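Local coordinates for N-terminal acetyltransferase B complex subunit MDM20 (Candida albicans, PDB 5K04) that serves as the non-catalytic subunit of the NatB N-terminal acetyltransferase, probably acting as a helical scaffold that holds the catalytic subunit NAT3, at the interface of chains A and B. Residues are numbered along the deposited sequence; one frame, centred on the assembly and turned at random. Chains: chain A, Uncharacterized protein; chain B, N-terminal acetyltransferase B complex subunit NAT3.

Contact 1: the interface of chains A and B. Residues chain A 217, 247-249; chain B 3-5.
The side-chain hydroxyl of B:Ser3, OG, is held from several directions where the first strand of the GNAT-fold catalytic subunit, 3-6, meets the start of an MDM20 helix, 248-260. It accepts a hydrogen bond from the backbone A:Asp249 N at 2.9 Å, with an angle of 157° at the hydrogen, so a first-turn amide of the helix is satisfied by the partner chain. The same OG lies 3.1 Å from A:Asp249 OD1, and a water also touches both of these oxygens; the hydroxyl could donate its hydrogen to the carboxylate or to the water, and the structure does not show which. The serine CB meanwhile packs near the carboxylate carbons of both A:Asp247 and A:Asp249, the two acids flanking it at about a right angle.

A:Asp247 precedes the helix and reaches the strand backbone: its carboxylate OD1 accepts from B:Ile4 N at 2.7 Å, the donor lying nearly in line with the C-O bond. That reach follows from chi1 of -170°, which turns the carboxylate away from its own backbone N. Its other oxygen, OD2, contacts a second water at 2.7 Å, and this water is also 3.0 Å from the carbonyl B:Ile4 O; its still shorter approach to B:Lys5 is doubtful.

B:Lys5 NZ forms a salt bridge with A:Asp249 OD2 at 2.7 Å, coming to the anti side of the carboxylate and 19° out of its plane. The two side chains cross at about a right angle. A:Leu217, from helix 213-225, lays CD1 against the aliphatic part of that lysine, 3.7 Å from B:Lys5 CD, and so backs the chain that carries the ammonium group. A:Asp247 OD2 stands 4.6 Å from B:Lys5 NZ; this second acid, together with the helix N-terminus, probably tunes the local electrostatics, the helix end favouring charged carboxylates and the acids a charged lysine.

Contact 2: the interface of chains A and B. Residues chain A 409-410, 557-558; chain B 17, 53, 81, 83.
A:Asn557 and B:Gln53 meet amide to amide from opposite directions. The carboxamide NE2 of B:Gln53 donates to A:Asn557 OD1 at 2.6 Å, with 152° at the hydrogen, a short and fairly straight bond. The two amide planes are 65° apart, and the donor is tilted from the carbonyl plane, so the groups are turned across one another and not paired flat. This contact belongs to the union of the GNAT-family subunit NAT3 with its MDM20/NAA25 partner.

The other end of the asparagine amide rests on carbon. A:Asn557 ND2 lies 3.6 Å from B:Gln83 CG and 3.7 Å from the methyl B:Leu81 CD2, while the B:Gln83 side chain slides past it in the opposite direction. The oxygen is bonded and the nitrogen packed against these groups, which probably limits rotation of the amide, and A:Asn557 hides 65 Å² of surface against chain B.

Alongside, the ring of A:Tyr409 brings its phenol end to the backbone of B:Pro17: ring carbon A:Tyr409 CE2 is 3.4 Å from the carbonyl B:Pro17 O, and A:Tyr409 CZ is 3.8 Å from B:Pro17 CA. A chi1 of 72°, with the ring set between its own backbone N and carbonyl carbon, directs that phenol end toward the proline.

Farther out, the extended side chain of B:Gln53 spans from the beginning of strand 53-65 to the asparagine. A:Asn557 follows the 3-10 helix 554-556, and A:Gly558 continues the loop with a positive phi. A:Tyr409 opens helix 409-419, and B:Pro17 belongs to the short helix 16-19. B:Leu81 follows strand 70-80 and B:Gln83 lies in 3-10 helix 82-84, shortly before the GNAT R/QxxGxG/A segment that binds the CoA pyrophosphate, with B:Arg86, B:Gly88 and B:Ala90 at the CoA site, so the contact probably lies near the cofactor site.

Contact 1: the interface of chains A and B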
ATOM      1  N   LEU A 217     -13.707  20.849   9.496  1.00 42.92           N
ATOM      2  CA  LEU A 217     -14.400  19.572   9.633  1.00 47.79           C
ATOM      3  C   LEU A 217     -14.515  19.180  11.094  1.00 41.65           C
ATOM      4  O   LEU A 217     -15.567  18.713  11.541  1.00 32.22           O
ATOM      5  CB  LEU A 217     -13.671  18.492   8.838  1.00 43.20           C
ATOM      6  CG  LEU A 217     -13.677  18.706   7.317  1.00 45.99           C
ATOM      7  CD1 LEU A 217     -12.816  17.657   6.570  1.00 38.35           C
ATOM      8  CD2 LEU A 217     -15.085  18.739   6.764  1.00 39.73           C
ATOM      9  N   ASP A 247     -20.257  21.032  -0.653  1.00 50.79           N
ATOM     10  CA  ASP A 247     -19.700  19.855   0.004  1.00 42.01           C
ATOM     11  C   ASP A 247     -20.845  19.010   0.553  1.00 47.21           C
ATOM     12  O   ASP A 247     -21.604  19.473   1.415  1.00 33.86           O
ATOM     13  CB  ASP A 247     -18.753  20.303   1.114  1.00 36.77           C
ATOM     14  CG  ASP A 247     -17.963  19.182   1.694  1.00 36.25           C
ATOM     15  OD1 ASP A 247     -17.069  18.659   0.993  1.00 29.76           O
ATOM     16  OD2 ASP A 247     -18.217  18.863   2.874  1.00 27.91           O
ATOM     17  N   PHE A 248     -20.974  17.776   0.054  1.00 48.39           N
ATOM     18  CA  PHE A 248     -22.151  16.974   0.385  1.00 47.30           C
ATOM     19  C   PHE A 248     -22.273  16.747   1.891  1.00 40.77           C
ATOM     20  O   PHE A 248     -23.350  16.927   2.465  1.00 36.24           O
ATOM     21  CB  PHE A 248     -22.119  15.643  -0.356  1.00 38.09           C
ATOM     22  CG  PHE A 248     -23.429  14.905  -0.314  1.00 41.01           C
ATOM     23  CD1 PHE A 248     -24.574  15.477  -0.851  1.00 42.63           C
ATOM     24  CD2 PHE A 248     -23.522  13.648   0.256  1.00 47.01           C
ATOM     25  CE1 PHE A 248     -25.792  14.804  -0.823  1.00 44.27           C
ATOM     26  CE2 PHE A 248     -24.743  12.965   0.288  1.00 46.23           C
ATOM     27  CZ  PHE A 248     -25.876  13.545  -0.247  1.00 44.66           C
ATOM     28  N   ASP A 249     -21.177  16.347   2.544  1.00 45.85           N
ATOM     29  CA  ASP A 249     -21.206  16.152   3.990  1.00 41.73           C
ATOM     30  C   ASP A 249     -21.664  17.420   4.708  1.00 39.03           C
ATOM     31  O   ASP A 249     -22.420  17.355   5.684  1.00 35.01           O
ATOM     32  CB  ASP A 249     -19.824  15.718   4.481  1.00 39.68           C
ATOM     33  CG  ASP A 249     -19.461  14.303   4.051  1.00 38.67           C
ATOM     34  OD1 ASP A 249     -20.289  13.643   3.393  1.00 34.24           O
ATOM     35  OD2 ASP A 249     -18.346  13.847   4.381  1.00 30.25           O
TER
ATOM     36  N   SER B   3     -17.657  15.203  -1.426  1.00 49.02           N
ATOM     37  CA  SER B   3     -17.165  16.001  -0.321  1.00 46.61           C
ATOM     38  C   SER B   3     -15.648  16.065  -0.437  1.00 46.41           C
ATOM     39  O   SER B   3     -15.015  15.205  -1.057  1.00 33.94           O
ATOM     40  CB  SER B   3     -17.599  15.424   1.039  1.00 35.46           C
ATOM     41  OG  SER B   3     -19.000  15.166   1.050  1.00 27.62           O
ATOM     42  N   ILE B   4     -15.056  17.103   0.138  1.00 44.85           N
ATOM     43  CA  ILE B   4     -13.623  17.321   0.041  1.00 41.13           C
ATOM     44  C   ILE B   4     -13.004  17.133   1.415  1.00 42.44           C
ATOM     45  O   ILE B   4     -13.513  17.656   2.418  1.00 22.83           O
ATOM     46  CB  ILE B   4     -13.316  18.705  -0.557  1.00 44.26           C
ATOM     47  CG1 ILE B   4     -13.631  18.665  -2.058  1.00 43.06           C
ATOM     48  CG2 ILE B   4     -11.863  19.064  -0.362  1.00 43.65           C
ATOM     49  CD1 ILE B   4     -13.522  20.000  -2.756  1.00 53.22           C
ATOM     50  N   LYS B   5     -11.913  16.368   1.458  1.00 41.30           N
ATOM     51  CA  LYS B   5     -11.192  16.028   2.673  1.00 37.83           C
ATOM     52  C   LYS B   5      -9.692  16.222   2.476  1.00 39.35           C
ATOM     53  O   LYS B   5      -9.174  16.110   1.358  1.00 24.11           O
ATOM     54  CB  LYS B   5     -11.443  14.580   3.126  1.00 30.23           C
ATOM     55  CG  LYS B   5     -12.900  14.134   3.228  1.00 34.53           C
ATOM     56  CD  LYS B   5     -13.709  14.889   4.272  1.00 41.33           C
ATOM     57  CE  LYS B   5     -15.178  14.476   4.158  1.00 37.91           C
ATOM     58  NZ  LYS B   5     -16.119  15.320   4.983  1.00 48.02           N
TER
HETATM   59  O   HOH W   1     -16.156  17.462   3.818  1.00 29.62           O
HETATM   60  O   HOH W   2     -19.412  12.724   0.427  1.00 36.89           O

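Contact 2: the interface of chains A and B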
ATOM      1  N   TYR A 409      -7.992  -0.796 -16.983  1.00 43.37           N
ATOM      2  CA  TYR A 409      -7.185  -1.502 -16.001  1.00 42.84           C
ATOM      3  C   TYR A 409      -7.957  -2.648 -15.356  1.00 40.77           C
ATOM      4  O   TYR A 409      -7.364  -3.685 -15.037  1.00 38.69           O
ATOM      5  CB  TYR A 409      -6.656  -0.515 -14.952  1.00 36.65           C
ATOM      6  CG  TYR A 409      -7.678   0.024 -13.974  1.00 35.90           C
ATOM      7  CD1 TYR A 409      -8.107  -0.733 -12.890  1.00 39.60           C
ATOM      8  CD2 TYR A 409      -8.196   1.304 -14.109  1.00 38.39           C
ATOM      9  CE1 TYR A 409      -9.037  -0.241 -11.980  1.00 45.79           C
ATOM     10  CE2 TYR A 409      -9.150   1.804 -13.197  1.00 39.24           C
ATOM     11  CZ  TYR A 409      -9.565   1.030 -12.144  1.00 44.21           C
ATOM     12  OH  TYR A 409     -10.480   1.520 -11.227  1.00 43.67           O
ATOM     13  N   LYS A 410      -9.271  -2.495 -15.160  1.00 40.75           N
ATOM     14  CA  LYS A 410     -10.021  -3.578 -14.532  1.00 37.14           C
ATOM     15  C   LYS A 410      -9.961  -4.835 -15.384  1.00 37.76           C
ATOM     16  O   LYS A 410      -9.782  -5.939 -14.860  1.00 29.81           O
ATOM     17  CB  LYS A 410     -11.472  -3.164 -14.271  1.00 35.52           C
ATOM     18  CG  LYS A 410     -11.609  -2.139 -13.144  1.00 33.81           C
ATOM     19  CD  LYS A 410     -12.994  -2.149 -12.525  1.00 34.56           C
ATOM     20  CE  LYS A 410     -14.063  -1.707 -13.478  1.00 36.23           C
ATOM     21  NZ  LYS A 410     -13.891  -0.312 -13.897  1.00 45.22           N
ATOM     22  N   ASN A 557     -14.185  -2.392  -8.694  1.00 50.79           N
ATOM     23  CA  ASN A 557     -14.706  -1.036  -8.574  1.00 48.11           C
ATOM     24  C   ASN A 557     -15.919  -0.862  -9.471  1.00 45.16           C
ATOM     25  O   ASN A 557     -15.833  -1.053 -10.687  1.00 35.75           O
ATOM     26  CB  ASN A 557     -13.622  -0.024  -8.937  1.00 49.23           C
ATOM     27  CG  ASN A 557     -13.854   1.332  -8.309  1.00 45.60           C
ATOM     28  OD1 ASN A 557     -13.644   1.515  -7.113  1.00 35.34           O
ATOM     29  ND2 ASN A 557     -14.280   2.294  -9.117  1.00 52.38           N
ATOM     30  N   GLY A 558     -17.060  -0.530  -8.862  1.00 60.56           N
ATOM     31  CA  GLY A 558     -18.303  -0.419  -9.592  1.00 63.67           C
ATOM     32  C   GLY A 558     -19.022  -1.727  -9.791  1.00 68.80           C
ATOM     33  O   GLY A 558     -20.091  -1.743 -10.417  1.00 68.23           O
TER
ATOM     34  N   PRO B  17      -7.651   2.673  -8.012  1.00 41.70           N
ATOM     35  CA  PRO B  17      -8.698   2.968  -9.008  1.00 41.92           C
ATOM     36  C   PRO B  17      -8.447   4.269  -9.756  1.00 44.79           C
ATOM     37  O   PRO B  17      -8.760   4.387 -10.949  1.00 27.24           O
ATOM     38  CB  PRO B  17      -9.976   3.045  -8.160  1.00 34.54           C
ATOM     39  CG  PRO B  17      -9.692   2.200  -6.984  1.00 35.49           C
ATOM     40  CD  PRO B  17      -8.235   2.386  -6.681  1.00 33.62           C
ATOM     41  N   GLN B  53     -14.865   6.549  -0.485  1.00 55.79           N
ATOM     42  CA  GLN B  53     -13.812   6.235  -1.438  1.00 56.64           C
ATOM     43  C   GLN B  53     -13.372   7.503  -2.146  1.00 42.99           C
ATOM     44  O   GLN B  53     -14.195   8.353  -2.493  1.00 32.35           O
ATOM     45  CB  GLN B  53     -14.303   5.206  -2.463  1.00 67.28           C
ATOM     46  CG  GLN B  53     -13.256   4.799  -3.498  1.00 71.80           C
ATOM     47  CD  GLN B  53     -13.835   4.060  -4.708  1.00 67.33           C
ATOM     48  OE1 GLN B  53     -15.043   4.055  -4.938  1.00 65.27           O
ATOM     49  NE2 GLN B  53     -12.958   3.438  -5.489  1.00 64.73           N
ATOM     50  N   LEU B  81     -11.435   9.681 -10.646  1.00 36.26           N
ATOM     51  CA  LEU B  81     -11.851   8.310 -10.923  1.00 42.56           C
ATOM     52  C   LEU B  81     -12.856   8.264 -12.076  1.00 42.79           C
ATOM     53  O   LEU B  81     -13.755   9.104 -12.165  1.00 30.94           O
ATOM     54  CB  LEU B  81     -12.459   7.701  -9.655  1.00 40.88           C
ATOM     55  CG  LEU B  81     -12.932   6.258  -9.722  1.00 38.16           C
ATOM     56  CD1 LEU B  81     -11.753   5.402 -10.108  1.00 36.06           C
ATOM     57  CD2 LEU B  81     -13.542   5.825  -8.375  1.00 41.51           C
ATOM     58  N   GLN B  83     -15.449   6.528 -12.774  1.00 43.16           N
ATOM     59  CA  GLN B  83     -16.877   6.469 -12.463  1.00 45.50           C
ATOM     60  C   GLN B  83     -17.461   7.855 -12.233  1.00 43.03           C
ATOM     61  O   GLN B  83     -18.665   8.060 -12.427  1.00 31.78           O
ATOM     62  CB  GLN B  83     -17.127   5.597 -11.225  1.00 51.12           C
ATOM     63  CG  GLN B  83     -16.486   4.212 -11.253  1.00 59.16           C
ATOM     64  CD  GLN B  83     -17.178   3.242 -12.213  1.00 61.70           C
ATOM     65  OE1 GLN B  83     -18.406   3.138 -12.238  1.00 56.42           O
ATOM     66  NE2 GLN B  83     -16.383   2.525 -13.005  1.00 63.01           N
TER

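The C-alpha centres of contact 1 and contact 2 are about 20 Å apart, and they share no residue or secondary-structure element. Contact 1 engages the first strand of NAT3 through helices 213-225 and 248-260 of MDM20, whereas contact 2 uses helix 409-419 and the loop after 554-556, far later in the same chain. The auxiliary subunit therefore grips one small catalytic subunit with distant stretches of its sequence, which fits a scaffold curved around its partner. Together they probably help fix the orientation of NAT3 within the NatB complex.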